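Long-range contacts in putative polyketide cyclase (Pseudomonas putida KT2440, PDB 3F7X), which is of unknown function but, as a putative polyketide cyclase with a SnoaL-like domain, may bind or cyclise a small organic substrate in the pocket of its alpha+beta fold: residues A32-D37 and R77-D82; V49-N54 and A135-Y140; N73-E78 and A106-L111; F98-Q103 and Q117-P122. All coordinates share one frame; numbering follows the deposited sequence.

Contact 1 of 4, residues A32-D37 and R77-D82; sequences AFNAGD and RERLAD. With EDO (1,2-ethanediol), chain E.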
loop_
_atom_site.group_PDB
_atom_site.type_symbol
_atom_site.label_atom_id
_atom_site.label_comp_id
_atom_site.label_asym_id
_atom_site.label_seq_id
_atom_site.Cartn_x
_atom_site.Cartn_y
_atom_site.Cartn_z
ATOM N N ALA A 32 15.215 12.814 3.100
ATOM C CA ALA A 32 15.397 13.104 4.509
ATOM C C ALA A 32 15.358 11.845 5.332
ATOM O O ALA A 32 16.181 11.668 6.230
ATOM C CB ALA A 32 14.393 14.134 4.996
ATOM N N PHE A 33 14.437 10.955 4.993
ATOM C CA PHE A 33 14.351 9.660 5.661
ATOM C C PHE A 33 15.676 8.892 5.500
ATOM O O PHE A 33 16.259 8.425 6.462
ATOM C CB PHE A 33 13.175 8.868 5.070
ATOM C CG PHE A 33 12.962 7.509 5.661
ATOM C CD1 PHE A 33 13.681 6.417 5.231
ATOM C CD2 PHE A 33 11.971 7.296 6.603
ATOM C CE1 PHE A 33 13.480 5.161 5.762
ATOM C CE2 PHE A 33 11.771 6.021 7.149
ATOM C CZ PHE A 33 12.529 4.964 6.698
ATOM N N ASN A 34 16.121 8.776 4.273
ATOM C CA ASN A 34 17.329 8.013 3.985
ATOM C C ASN A 34 18.571 8.618 4.657
ATOM O O ASN A 34 19.469 7.887 5.101
ATOM C CB ASN A 34 17.570 7.901 2.480
ATOM C CG ASN A 34 16.838 6.707 1.874
ATOM O OD1 ASN A 34 16.378 5.821 2.599
ATOM N ND2 ASN A 34 16.777 6.673 0.571
ATOM N N ALA A 35 18.649 9.949 4.727
ATOM C CA ALA A 35 19.779 10.644 5.338
ATOM C C ALA A 35 19.661 10.756 6.855
ATOM O O ALA A 35 20.612 11.236 7.501
ATOM C CB ALA A 35 19.913 12.026 4.745
ATOM N N GLY A 36 18.560 10.324 7.454
ATOM C CA GLY A 36 18.322 10.485 8.854
ATOM C C GLY A 36 18.220 11.933 9.305
ATOM O O GLY A 36 18.530 12.257 10.460
ATOM N N ASP A 37 17.694 12.795 8.445
ATOM C CA ASP A 37 17.590 14.236 8.721
ATOM C C ASP A 37 16.187 14.516 9.223
ATOM O O ASP A 37 15.255 14.780 8.450
ATOM C CB ASP A 37 17.899 15.002 7.464
ATOM C CG ASP A 37 17.997 16.503 7.685
ATOM O OD1 ASP A 37 17.474 16.995 8.681
ATOM O OD2 ASP A 37 18.577 17.180 6.815
ATOM N N ARG A 77 17.503 0.830 11.515
ATOM C CA ARG A 77 18.064 1.715 10.504
ATOM C C ARG A 77 17.646 1.167 9.154
ATOM O O ARG A 77 17.754 -0.020 8.887
ATOM C CB ARG A 77 19.581 1.821 10.656
ATOM C CG ARG A 77 20.300 2.609 9.650
ATOM C CD ARG A 77 21.845 2.432 9.820
ATOM N NE ARG A 77 22.224 2.386 11.247
ATOM C CZ ARG A 77 22.526 3.454 11.982
ATOM N NH1 ARG A 77 22.568 4.654 11.399
ATOM N NH2 ARG A 77 22.800 3.329 13.293
ATOM N N GLU A 78 17.074 2.064 8.351
ATOM C CA GLU A 78 16.555 1.676 7.037
ATOM C C GLU A 78 17.069 2.592 5.956
ATOM O O GLU A 78 17.288 3.777 6.168
ATOM C CB GLU A 78 15.037 1.698 7.025
ATOM C CG GLU A 78 14.433 0.630 7.917
ATOM C CD GLU A 78 12.934 0.545 7.888
ATOM O OE1 GLU A 78 12.264 1.439 7.294
ATOM O OE2 GLU A 78 12.411 -0.454 8.439
ATOM N N ARG A 79 17.256 1.990 4.778
ATOM C CA ARG A 79 17.558 2.674 3.544
ATOM C C ARG A 79 16.546 2.208 2.517
ATOM O O ARG A 79 16.340 1.003 2.343
ATOM C CB ARG A 79 18.975 2.304 3.051
ATOM C CG ARG A 79 19.296 2.788 1.692
ATOM C CD ARG A 79 20.705 2.422 1.323
ATOM N NE ARG A 79 20.988 0.981 1.326
ATOM C CZ ARG A 79 20.747 0.147 0.306
ATOM N NH1 ARG A 79 20.252 0.596 -0.840
ATOM N NH2 ARG A 79 21.045 -1.125 0.460
ATOM N N LEU A 80 15.945 3.165 1.807
ATOM C CA LEU A 80 14.957 2.832 0.802
ATOM C C LEU A 80 15.583 2.927 -0.567
ATOM O O LEU A 80 16.224 3.950 -0.862
ATOM C CB LEU A 80 13.804 3.767 0.865
ATOM C CG LEU A 80 13.200 3.941 2.204
ATOM C CD1 LEU A 80 11.963 4.873 2.108
ATOM C CD2 LEU A 80 12.843 2.633 2.935
ATOM N N ALA A 81 15.422 1.902 -1.369
ATOM C CA ALA A 81 15.992 1.788 -2.692
ATOM C C ALA A 81 14.893 1.688 -3.722
ATOM O O ALA A 81 13.739 1.384 -3.396
ATOM C CB ALA A 81 16.903 0.554 -2.758
ATOM N N ASP A 82 15.249 1.959 -4.959
ATOM C CA ASP A 82 14.318 1.707 -6.055
ATOM C C ASP A 82 13.036 2.537 -5.882
ATOM O O ASP A 82 11.958 2.037 -6.160
ATOM C CB ASP A 82 13.960 0.205 -6.126
ATOM C CG ASP A 82 15.156 -0.720 -5.972
ATOM O OD1 ASP A 82 16.171 -0.539 -6.681
ATOM O OD2 ASP A 82 15.038 -1.677 -5.177
HETATM C C1 EDO E . 15.469 5.390 8.606
HETATM O O1 EDO E . 16.407 4.722 9.490
HETATM C C2 EDO E . 14.925 6.729 9.091
HETATM O O2 EDO E . 15.917 7.765 8.938
HETATM O O HOH W 1 19.471 5.189 4.959
#
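Asn-34 shows how a single side-chain amide can pin a helix end to a strand edge: it grips the backbone of Leu-80 with both of its polar atoms. Leu-80 N donates to Asn-34 OD1 at 2.8 Å in a nearly straight bond, 21° off the carbonyl plane of the amide. In return, Asn-34 ND2 donates a hydrogen bond to Leu-80 O at 3.1 Å, this time in the carbonyl plane and on a lone pair. A water adds a bridge between backbone carbonyls, donating to Asn-34 O and to Glu-78 O.

Packing gathers round the Phe-33 ring. Its CG stands anti to the backbone N (chi1 -180°), which swings the ring toward the strand, where CE1 lies 3.8 Å from Leu-80 CG and the two side chains cross at about a right angle. Met-69, Met-72 and Phe-41 also pack on Phe-33. At the ring edge, Phe-33 CZ meets Glu-78 OE1 at 3.6 Å, while the other carboxylate oxygen of Glu-78 is hydrogen-bonded to Tyr-119 OH.

A 1,2-ethanediol lies over one ring face and bridges the segments, its O2 donating to Phe-33 O at 2.6 Å and its O1 accepting from Glu-78 N at 3.0 Å. Just beyond, Gly-36 ends helix 22-35 in a Schellman motif. The packing of this helix end on strand 76-87 is in keeping with the SnoaL-like, cone-shaped alpha+beta fold.

Contact 2 of 4, residues V49-N54 and A135-Y140; sequences VIHDIN and ARVTNY. With EDO (1,2-ethanediol), chain D; EDO (1,2-ethanediol), chain F.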
loop_
_atom_site.group_PDB
_atom_site.type_symbol
_atom_site.label_atom_id
_atom_site.label_comp_id
_atom_site.label_asym_id
_atom_site.label_seq_id
_atom_site.Cartn_x
_atom_site.Cartn_y
_atom_site.Cartn_z
ATOM N N VAL A 49 -0.922 16.350 10.567
ATOM C CA VAL A 49 -0.711 15.193 9.702
ATOM C C VAL A 49 -1.361 13.928 10.276
ATOM O O VAL A 49 -1.254 13.625 11.464
ATOM C CB VAL A 49 0.798 14.975 9.487
ATOM C CG1 VAL A 49 1.551 14.741 10.793
ATOM C CG2 VAL A 49 1.078 13.820 8.486
ATOM N N ILE A 50 -2.005 13.185 9.386
ATOM C CA ILE A 50 -2.584 11.897 9.690
ATOM C C ILE A 50 -1.576 10.842 9.310
ATOM O O ILE A 50 -1.099 10.818 8.162
ATOM C CB ILE A 50 -3.909 11.689 8.911
ATOM C CG1 ILE A 50 -4.941 12.699 9.364
ATOM C CG2 ILE A 50 -4.366 10.232 9.028
ATOM C CD1 ILE A 50 -6.161 12.722 8.470
ATOM N N HIS A 51 -1.274 9.963 10.246
ATOM C CA HIS A 51 -0.290 8.896 9.998
ATOM C C HIS A 51 -0.918 7.537 10.212
ATOM O O HIS A 51 -1.234 7.159 11.358
ATOM C CB HIS A 51 0.901 9.055 10.947
ATOM C CG HIS A 51 2.046 8.147 10.656
ATOM N ND1 HIS A 51 3.083 7.976 11.531
ATOM C CD2 HIS A 51 2.337 7.392 9.571
ATOM C CE1 HIS A 51 3.982 7.175 10.992
ATOM N NE2 HIS A 51 3.559 6.825 9.790
ATOM N N ASP A 52 -1.180 6.835 9.114
ATOM C CA ASP A 52 -1.755 5.505 9.164
ATOM C C ASP A 52 -0.651 4.479 9.168
ATOM O O ASP A 52 -0.097 4.150 8.123
ATOM C CB ASP A 52 -2.666 5.278 8.006
ATOM C CG ASP A 52 -3.883 6.071 8.083
ATOM O OD1 ASP A 52 -4.378 6.404 9.207
ATOM O OD2 ASP A 52 -4.351 6.388 6.979
ATOM N N ILE A 53 -0.374 3.967 10.356
ATOM C CA ILE A 53 0.659 2.973 10.668
ATOM C C ILE A 53 0.264 1.644 10.042
ATOM O O ILE A 53 -0.900 1.265 10.178
ATOM C CB ILE A 53 0.735 2.748 12.255
ATOM C CG1 ILE A 53 1.131 4.034 12.999
ATOM C CG2 ILE A 53 1.697 1.562 12.600
ATOM C CD1 ILE A 53 1.927 4.989 12.179
ATOM N N ASN A 54 1.185 0.962 9.387
ATOM C CA ASN A 54 0.836 -0.293 8.722
ATOM C C ASN A 54 0.312 -1.334 9.716
ATOM O O ASN A 54 0.981 -1.659 10.692
ATOM C CB ASN A 54 2.060 -0.847 8.016
ATOM C CG ASN A 54 1.757 -2.086 7.214
ATOM O OD1 ASN A 54 0.779 -2.120 6.467
ATOM N ND2 ASN A 54 2.580 -3.121 7.375
ATOM N N ALA A 135 -0.122 16.036 4.435
ATOM C CA ALA A 135 -1.212 16.023 5.405
ATOM C C ALA A 135 -1.654 14.616 5.803
ATOM O O ALA A 135 -2.365 14.453 6.794
ATOM C CB ALA A 135 -2.419 16.834 4.892
ATOM N N ARG A 136 -1.267 13.604 5.022
ATOM C CA ARG A 136 -1.487 12.217 5.374
ATOM C C ARG A 136 -0.372 11.372 4.776
ATOM O O ARG A 136 -0.011 11.559 3.602
ATOM C CB ARG A 136 -2.839 11.691 4.889
ATOM C CG ARG A 136 -3.024 10.177 5.127
ATOM C CD ARG A 136 -4.388 9.708 4.747
ATOM N NE ARG A 136 -4.798 9.955 3.375
ATOM C CZ ARG A 136 -4.540 9.181 2.336
ATOM N NH1 ARG A 136 -3.735 8.134 2.444
ATOM N NH2 ARG A 136 -5.055 9.478 1.172
ATOM N N VAL A 137 0.128 10.457 5.599
ATOM C CA VAL A 137 1.033 9.390 5.174
ATOM C C VAL A 137 0.371 8.067 5.588
ATOM O O VAL A 137 0.131 7.830 6.780
ATOM C CB VAL A 137 2.422 9.456 5.868
ATOM C CG1 VAL A 137 3.280 8.282 5.385
ATOM C CG2 VAL A 137 3.143 10.776 5.573
ATOM N N THR A 138 0.134 7.190 4.609
ATOM C CA THR A 138 -0.391 5.854 4.861
ATOM C C THR A 138 0.671 4.865 4.409
ATOM O O THR A 138 0.965 4.781 3.237
ATOM C CB THR A 138 -1.717 5.673 4.095
ATOM O OG1 THR A 138 -2.669 6.616 4.610
ATOM C CG2 THR A 138 -2.240 4.230 4.215
ATOM N N ASN A 139 1.201 4.129 5.366
ATOM C CA ASN A 139 2.294 3.166 5.148
ATOM C C ASN A 139 1.805 1.738 4.947
ATOM O O ASN A 139 0.901 1.294 5.661
ATOM C CB ASN A 139 3.183 3.099 6.378
ATOM C CG ASN A 139 3.769 4.383 6.749
ATOM O OD1 ASN A 139 4.709 4.885 6.085
ATOM N ND2 ASN A 139 3.269 4.951 7.835
ATOM N N TYR A 140 2.399 1.042 3.996
ATOM C CA TYR A 140 2.046 -0.326 3.709
ATOM C C TYR A 140 3.272 -1.187 3.470
ATOM O O TYR A 140 4.219 -0.768 2.793
ATOM C CB TYR A 140 1.173 -0.410 2.472
ATOM C CG TYR A 140 -0.237 0.138 2.614
ATOM C CD1 TYR A 140 -1.091 -0.304 3.627
ATOM C CD2 TYR A 140 -0.759 1.018 1.688
ATOM C CE1 TYR A 140 -2.386 0.126 3.713
ATOM C CE2 TYR A 140 -2.074 1.430 1.757
ATOM C CZ TYR A 140 -2.894 0.987 2.766
ATOM O OH TYR A 140 -4.212 1.388 2.860
HETATM C C1 EDO D . 7.799 6.507 6.958
HETATM O O1 EDO D . 6.852 6.952 6.027
HETATM C C2 EDO D . 7.315 6.717 8.414
HETATM O O2 EDO D . 6.075 5.985 8.702
HETATM C C1 EDO F . -7.311 12.257 1.025
HETATM O O1 EDO F . -7.517 10.875 1.042
HETATM C C2 EDO F . -7.563 12.701 2.451
HETATM O O2 EDO F . -6.502 12.277 3.326
HETATM O O HOH W 2 -1.705 1.861 6.616
#
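Two parallel strands pair here, 49-52 with 133-141, inside the mixed sheet, with strand 58-60 beyond the first and strand 118-130 beyond the second. Their short axes run nearly parallel, and the backbone bonds alternate as parallel pairing requires: Ile-50 N to Ala-135 O, Val-137 N to Ile-50 O, Asp-52 N to Val-137 O and Asn-139 N to Asp-52 O.

On the face carrying His-51 and Val-137, a bent hydrogen bond (136°) joins Asn-139 ND2 to His-51 NE2 at 2.7 Å, with ring and amide planes 72° apart. A 1,2-ethanediol lies beside both side chains, its O1 donating to Asn-139 OD1 at 3.0 Å. In the SnoaL-like fold this concave face of the sheet, walled by helices, forms the pocket, so the diol probably marks it; Phe-65 stacks on the histidine.

The face of Ile-50 and Asp-52 carries a polar cluster. Thr-138 OG1 donates to Asp-52 OD2 at 2.9 Å from the anti side, and accepts from Arg-136 NH1, also at 2.9 Å, nearly in the guanidinium plane. A bend at chi3 (57°) turns the guanidinium back to that hydroxyl. A leucine at Arg-136 would probably leave Glu-97 of the second subunit without its salt-bridge partner and Thr-138 OG1 without this donor. Asp-52 OD1 meanwhile pairs with Arg-58.

Contact 3 of 4, residues N73-E78 and A106-L111; sequences NRCYRE and ADDEGL. With EDO (1,2-ethanediol), chain E.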
loop_
_atom_site.group_PDB
_atom_site.type_symbol
_atom_site.label_atom_id
_atom_site.label_comp_id
_atom_site.label_asym_id
_atom_site.label_seq_id
_atom_site.Cartn_x
_atom_site.Cartn_y
_atom_site.Cartn_z
ATOM N N ASN A 73 13.923 5.391 15.162
ATOM C CA ASN A 73 15.367 5.613 15.160
ATOM C C ASN A 73 16.108 4.917 16.298
ATOM O O ASN A 73 17.299 4.647 16.178
ATOM C CB ASN A 73 15.662 7.120 15.105
ATOM C CG ASN A 73 15.255 7.754 13.771
ATOM O OD1 ASN A 73 15.196 7.060 12.751
ATOM N ND2 ASN A 73 14.996 9.052 13.768
ATOM N N ARG A 74 15.423 4.638 17.394
ATOM C CA ARG A 74 15.944 3.882 18.541
ATOM C C ARG A 74 16.165 2.413 18.163
ATOM O O ARG A 74 17.009 1.752 18.740
ATOM C CB ARG A 74 14.925 4.002 19.712
ATOM C CG ARG A 74 15.139 3.162 20.982
ATOM C CD ARG A 74 16.240 3.682 21.824
ATOM N NE ARG A 74 16.562 2.711 22.878
ATOM C CZ ARG A 74 17.394 1.702 22.665
ATOM N NH1 ARG A 74 17.887 1.551 21.435
ATOM N NH2 ARG A 74 17.693 0.836 23.649
ATOM N N CYS A 75 15.334 1.907 17.242
ATOM C CA CYS A 75 15.202 0.478 17.008
ATOM C C CYS A 75 15.609 -0.053 15.633
ATOM O O CYS A 75 15.843 -1.240 15.525
ATOM C CB CYS A 75 13.746 0.030 17.266
ATOM S SG CYS A 75 13.174 0.291 18.949
ATOM N N TYR A 76 15.653 0.791 14.602
ATOM C CA TYR A 76 15.895 0.355 13.240
ATOM C C TYR A 76 16.791 1.339 12.524
ATOM O O TYR A 76 16.792 2.534 12.813
ATOM C CB TYR A 76 14.604 0.337 12.430
ATOM C CG TYR A 76 13.438 -0.416 13.071
ATOM C CD1 TYR A 76 13.272 -1.773 12.882
ATOM C CD2 TYR A 76 12.520 0.229 13.871
ATOM C CE1 TYR A 76 12.228 -2.457 13.457
ATOM C CE2 TYR A 76 11.450 -0.440 14.423
ATOM C CZ TYR A 76 11.316 -1.770 14.230
ATOM O OH TYR A 76 10.262 -2.416 14.820
ATOM N N ARG A 77 17.503 0.830 11.515
ATOM C CA ARG A 77 18.064 1.715 10.504
ATOM C C ARG A 77 17.646 1.167 9.154
ATOM O O ARG A 77 17.754 -0.020 8.887
ATOM C CB ARG A 77 19.581 1.821 10.656
ATOM C CG ARG A 77 20.300 2.609 9.650
ATOM C CD ARG A 77 21.845 2.432 9.820
ATOM N NE ARG A 77 22.224 2.386 11.247
ATOM C CZ ARG A 77 22.526 3.454 11.982
ATOM N NH1 ARG A 77 22.568 4.654 11.399
ATOM N NH2 ARG A 77 22.800 3.329 13.293
ATOM N N GLU A 78 17.074 2.064 8.351
ATOM C CA GLU A 78 16.555 1.676 7.037
ATOM C C GLU A 78 17.069 2.592 5.956
ATOM O O GLU A 78 17.288 3.777 6.168
ATOM C CB GLU A 78 15.037 1.698 7.025
ATOM C CG GLU A 78 14.433 0.630 7.917
ATOM C CD GLU A 78 12.934 0.545 7.888
ATOM O OE1 GLU A 78 12.264 1.439 7.294
ATOM O OE2 GLU A 78 12.411 -0.454 8.439
ATOM N N ALA A 106 17.396 -2.756 18.019
ATOM C CA ALA A 106 17.018 -2.803 19.419
ATOM C C ALA A 106 15.553 -3.180 19.473
ATOM O O ALA A 106 14.759 -2.807 18.635
ATOM C CB ALA A 106 17.311 -1.473 20.142
ATOM N N ASP A 107 15.189 -3.938 20.505
ATOM C CA ASP A 107 13.844 -4.488 20.629
ATOM C C ASP A 107 12.823 -3.393 20.549
ATOM O O ASP A 107 12.886 -2.397 21.312
ATOM C CB ASP A 107 13.685 -5.155 21.993
ATOM C CG ASP A 107 14.486 -6.402 22.167
ATOM O OD1 ASP A 107 15.224 -6.855 21.270
ATOM O OD2 ASP A 107 14.364 -6.959 23.307
ATOM N N ASP A 108 11.842 -3.581 19.692
ATOM C CA ASP A 108 10.674 -2.716 19.603
ATOM C C ASP A 108 9.500 -3.422 20.301
ATOM O O ASP A 108 9.437 -4.661 20.393
ATOM C CB ASP A 108 10.396 -2.405 18.140
ATOM C CG ASP A 108 9.427 -1.268 17.925
ATOM O OD1 ASP A 108 9.030 -0.571 18.883
ATOM O OD2 ASP A 108 9.082 -1.040 16.729
ATOM N N GLU A 109 8.599 -2.625 20.840
ATOM C CA GLU A 109 7.556 -3.167 21.707
ATOM C C GLU A 109 6.553 -4.037 20.936
ATOM O O GLU A 109 6.086 -3.681 19.848
ATOM C CB GLU A 109 6.818 -2.052 22.432
ATOM C CG GLU A 109 7.761 -1.247 23.308
ATOM C CD GLU A 109 7.081 -0.617 24.481
ATOM O OE1 GLU A 109 6.633 -1.349 25.349
ATOM O OE2 GLU A 109 6.970 0.605 24.501
ATOM N N GLY A 110 6.264 -5.214 21.463
ATOM C CA GLY A 110 5.255 -6.091 20.857
ATOM C C GLY A 110 5.739 -6.896 19.686
ATOM O O GLY A 110 4.919 -7.485 18.963
ATOM N N LEU A 111 7.049 -6.908 19.460
ATOM C CA LEU A 111 7.652 -7.491 18.263
ATOM C C LEU A 111 8.762 -8.473 18.633
ATOM O O LEU A 111 9.124 -8.567 19.807
ATOM C CB LEU A 111 8.136 -6.362 17.350
ATOM C CG LEU A 111 7.030 -5.514 16.730
ATOM C CD1 LEU A 111 7.594 -4.279 16.058
ATOM C CD2 LEU A 111 6.187 -6.314 15.746
HETATM C C1 EDO E . 15.469 5.390 8.606
HETATM O O1 EDO E . 16.407 4.722 9.490
HETATM C C2 EDO E . 14.925 6.729 9.091
HETATM O O2 EDO E . 15.917 7.765 8.938
#
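The striking feature is a short side-chain bond: Tyr-76 OH donates to Asp-108 OD2 at 2.6 Å. The acceptor uses its anti lone pair, and the carboxylate stands at the ring edge with its plane 77° from that of the tyrosine. With chi1 at -166°, Asp-108 turns its carboxylate to the side of its own carbonyl carbon, bringing OD2 to the hydroxyl. The other oxygen, OD1, forms a salt bridge with Lys-71 and accepts from Glu-109 N at 2.9 Å, from above the carboxylate plane. Both oxygens are thus engaged, and the lysine is likely to help keep the carboxylate charged.

The contact ties the junction of helix 62-75 and strand 76-87 to the loop joining strands 93-104 and 118-130 at one end of the SnoaL-like sheet. A type II turn from Asp-108 to Leu-111 folds that loop back, so that Leu-111 CD1 touches Tyr-76 OH at 3.5 Å. Tyr-104 reinforces the site, its ring meeting that of Tyr-76 and its hydroxyl bonding to Asp-108 N.

Nearer the helix end, a weak bond runs from Ala-106 N to Cys-75 O at 3.3 Å. The Cys-75 thiol lies against the loop backbone, SG being 3.5 Å from Ala-106 O.

Contact 4 of 4, residues F98-Q103 and Q117-P122; sequences FTVHGQ and QTYVLP. With EDO (1,2-ethanediol), chain I.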
loop_
_atom_site.group_PDB
_atom_site.type_symbol
_atom_site.label_atom_id
_atom_site.label_comp_id
_atom_site.label_asym_id
_atom_site.label_seq_id
_atom_site.Cartn_x
_atom_site.Cartn_y
_atom_site.Cartn_z
ATOM N N PHE A 98 8.874 1.209 -3.156
ATOM C CA PHE A 98 10.294 1.110 -2.906
ATOM C C PHE A 98 10.625 -0.205 -2.225
ATOM O O PHE A 98 9.746 -0.967 -1.800
ATOM C CB PHE A 98 10.763 2.313 -2.065
ATOM C CG PHE A 98 9.903 2.606 -0.877
ATOM C CD1 PHE A 98 10.090 1.961 0.317
ATOM C CD2 PHE A 98 8.881 3.511 -0.984
ATOM C CE1 PHE A 98 9.275 2.222 1.388
ATOM C CE2 PHE A 98 8.050 3.755 0.086
ATOM C CZ PHE A 98 8.238 3.117 1.267
ATOM N N THR A 99 11.921 -0.444 -2.101
ATOM C CA THR A 99 12.449 -1.613 -1.396
ATOM C C THR A 99 13.130 -1.131 -0.126
ATOM O O THR A 99 14.042 -0.300 -0.165
ATOM C CB THR A 99 13.455 -2.397 -2.237
ATOM O OG1 THR A 99 12.823 -2.777 -3.447
ATOM C CG2 THR A 99 13.913 -3.644 -1.478
ATOM N N VAL A 100 12.675 -1.645 1.003
ATOM C CA VAL A 100 13.273 -1.365 2.301
ATOM C C VAL A 100 14.447 -2.302 2.557
ATOM O O VAL A 100 14.290 -3.505 2.519
ATOM C CB VAL A 100 12.251 -1.522 3.434
ATOM C CG1 VAL A 100 12.906 -1.221 4.777
ATOM C CG2 VAL A 100 11.020 -0.637 3.204
ATOM N N HIS A 101 15.611 -1.712 2.804
ATOM C CA HIS A 101 16.793 -2.415 3.287
ATOM C C HIS A 101 17.013 -1.977 4.724
ATOM O O HIS A 101 17.303 -0.824 4.973
ATOM C CB HIS A 101 18.033 -2.061 2.467
ATOM C CG HIS A 101 17.947 -2.511 1.057
ATOM N ND1 HIS A 101 18.507 -3.690 0.621
ATOM C CD2 HIS A 101 17.285 -1.989 0.002
ATOM C CE1 HIS A 101 18.226 -3.848 -0.664
ATOM N NE2 HIS A 101 17.492 -2.828 -1.062
ATOM N N GLY A 102 16.867 -2.883 5.671
ATOM C CA GLY A 102 16.896 -2.489 7.077
ATOM C C GLY A 102 17.752 -3.372 7.938
ATOM O O GLY A 102 18.119 -4.500 7.571
ATOM N N GLN A 103 18.031 -2.857 9.122
ATOM C CA GLN A 103 18.666 -3.612 10.174
ATOM C C GLN A 103 17.897 -3.336 11.481
ATOM O O GLN A 103 17.593 -2.197 11.779
ATOM C CB GLN A 103 20.131 -3.192 10.348
ATOM C CG GLN A 103 20.886 -4.155 11.273
ATOM C CD GLN A 103 22.383 -3.977 11.314
ATOM O OE1 GLN A 103 22.907 -2.901 11.062
ATOM N NE2 GLN A 103 23.074 -5.039 11.668
ATOM N N GLN A 117 19.601 -8.205 12.994
ATOM C CA GLN A 117 19.363 -8.901 11.775
ATOM C C GLN A 117 18.935 -7.928 10.644
ATOM O O GLN A 117 18.409 -6.839 10.859
ATOM C CB GLN A 117 18.450 -10.088 12.013
ATOM C CG GLN A 117 17.060 -9.758 12.473
ATOM C CD GLN A 117 16.982 -9.497 13.964
ATOM O OE1 GLN A 117 17.641 -8.592 14.489
ATOM N NE2 GLN A 117 16.165 -10.281 14.655
ATOM N N THR A 118 19.255 -8.339 9.424
ATOM C CA THR A 118 18.913 -7.543 8.261
ATOM C C THR A 118 17.593 -8.011 7.668
ATOM O O THR A 118 17.200 -9.172 7.819
ATOM C CB THR A 118 20.024 -7.586 7.234
ATOM O OG1 THR A 118 20.213 -8.928 6.851
ATOM C CG2 THR A 118 21.319 -7.036 7.809
ATOM N N TYR A 119 16.925 -7.128 6.949
ATOM C CA TYR A 119 15.732 -7.489 6.240
ATOM C C TYR A 119 15.649 -6.681 4.968
ATOM O O TYR A 119 16.155 -5.566 4.896
ATOM C CB TYR A 119 14.499 -7.264 7.130
ATOM C CG TYR A 119 14.361 -5.895 7.784
ATOM C CD1 TYR A 119 14.939 -5.641 9.016
ATOM C CD2 TYR A 119 13.670 -4.861 7.179
ATOM C CE1 TYR A 119 14.783 -4.384 9.634
ATOM C CE2 TYR A 119 13.517 -3.636 7.789
ATOM C CZ TYR A 119 14.083 -3.402 9.027
ATOM O OH TYR A 119 13.953 -2.179 9.632
ATOM N N VAL A 120 14.954 -7.231 3.985
ATOM C CA VAL A 120 14.770 -6.583 2.696
ATOM C C VAL A 120 13.354 -6.906 2.279
ATOM O O VAL A 120 13.002 -8.099 2.167
ATOM C CB VAL A 120 15.777 -7.055 1.618
ATOM C CG1 VAL A 120 15.511 -6.321 0.299
ATOM C CG2 VAL A 120 17.242 -6.898 2.070
ATOM N N LEU A 121 12.538 -5.892 2.035
ATOM C CA LEU A 121 11.171 -6.172 1.547
ATOM C C LEU A 121 10.573 -4.975 0.868
ATOM O O LEU A 121 10.942 -3.830 1.153
ATOM C CB LEU A 121 10.192 -6.696 2.615
ATOM C CG LEU A 121 9.746 -5.676 3.681
ATOM C CD1 LEU A 121 8.596 -6.339 4.416
ATOM C CD2 LEU A 121 10.874 -5.301 4.534
ATOM N N PRO A 122 9.666 -5.234 -0.089
ATOM C CA PRO A 122 8.986 -4.138 -0.712
ATOM C C PRO A 122 8.067 -3.433 0.269
ATOM O O PRO A 122 7.571 -4.042 1.226
ATOM C CB PRO A 122 8.152 -4.812 -1.816
ATOM C CG PRO A 122 8.276 -6.171 -1.653
ATOM C CD PRO A 122 9.278 -6.522 -0.682
HETATM C C1 EDO I . 8.839 -2.986 -6.062
HETATM O O1 EDO I . 9.831 -3.094 -7.102
HETATM C C2 EDO I . 9.527 -2.761 -4.728
HETATM O O2 EDO I . 10.620 -1.851 -4.942
#
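Tyr-119 lays its ring over Gly-102, the glycine CA standing 3.7 Å from the ring centroid in a CH-pi contact 17° off the normal. The two residues form a hydrogen-bonded pair of an antiparallel hairpin in the SnoaL-like sheet; with no side chain on Gly-102, the ring can lie directly on its CA. Val-100 CG1 reaches Tyr-119 CE2 at 3.9 Å. Gly-102 N donates to Tyr-119 O at 2.9 Å, answered by Tyr-119 N to Gly-102 O at 3.0 Å; Val-100 and Leu-121 are doubly bonded in the same way. On the opposite face, Val-120 CG1 sits over the His-101 ring, 4.1 Å from its centroid, and touches Thr-99 CG2 at 3.6 Å.

The torsion of Tyr-119 (chi1 52°) sets CG between backbone N and carbonyl carbon, folding the ring across the neighbouring strand. An alanine in place of Tyr-119 would probably uncover Gly-102 and deprive the Glu-78 carboxylate of a hydroxyl partner. Farther out, Trp-146 of helix 143-150 meets the ring edge-to-face, and Tyr-119 OH is hydrogen-bonded to Glu-78 OE2.

In the fold
The four contacts illustrate how one curved mixed sheet organises a small domain. Contact 2 joins its parallel strands 49-52 and 133-141, and contacts 3 and 4 fall in the sequence between them. Contact 1 closes before contact 4 opens, whereas contact 3 starts where contact 1 ends: they share Arg-77 and Glu-78 on strand 76-87, with centres about 15 Å apart. Contacts 1 and 4, centres about 11 Å apart, touch through neighbouring strands 76-87 and 93-104, and Glu-78 links contacts 1 and 3 to Tyr-119 of contact 4. Contact 2 lies about 17 Å from contact 1, centre to centre, across the chain's middle, so sequence-distant segments share one sheet, whose concave face probably forms the pocket.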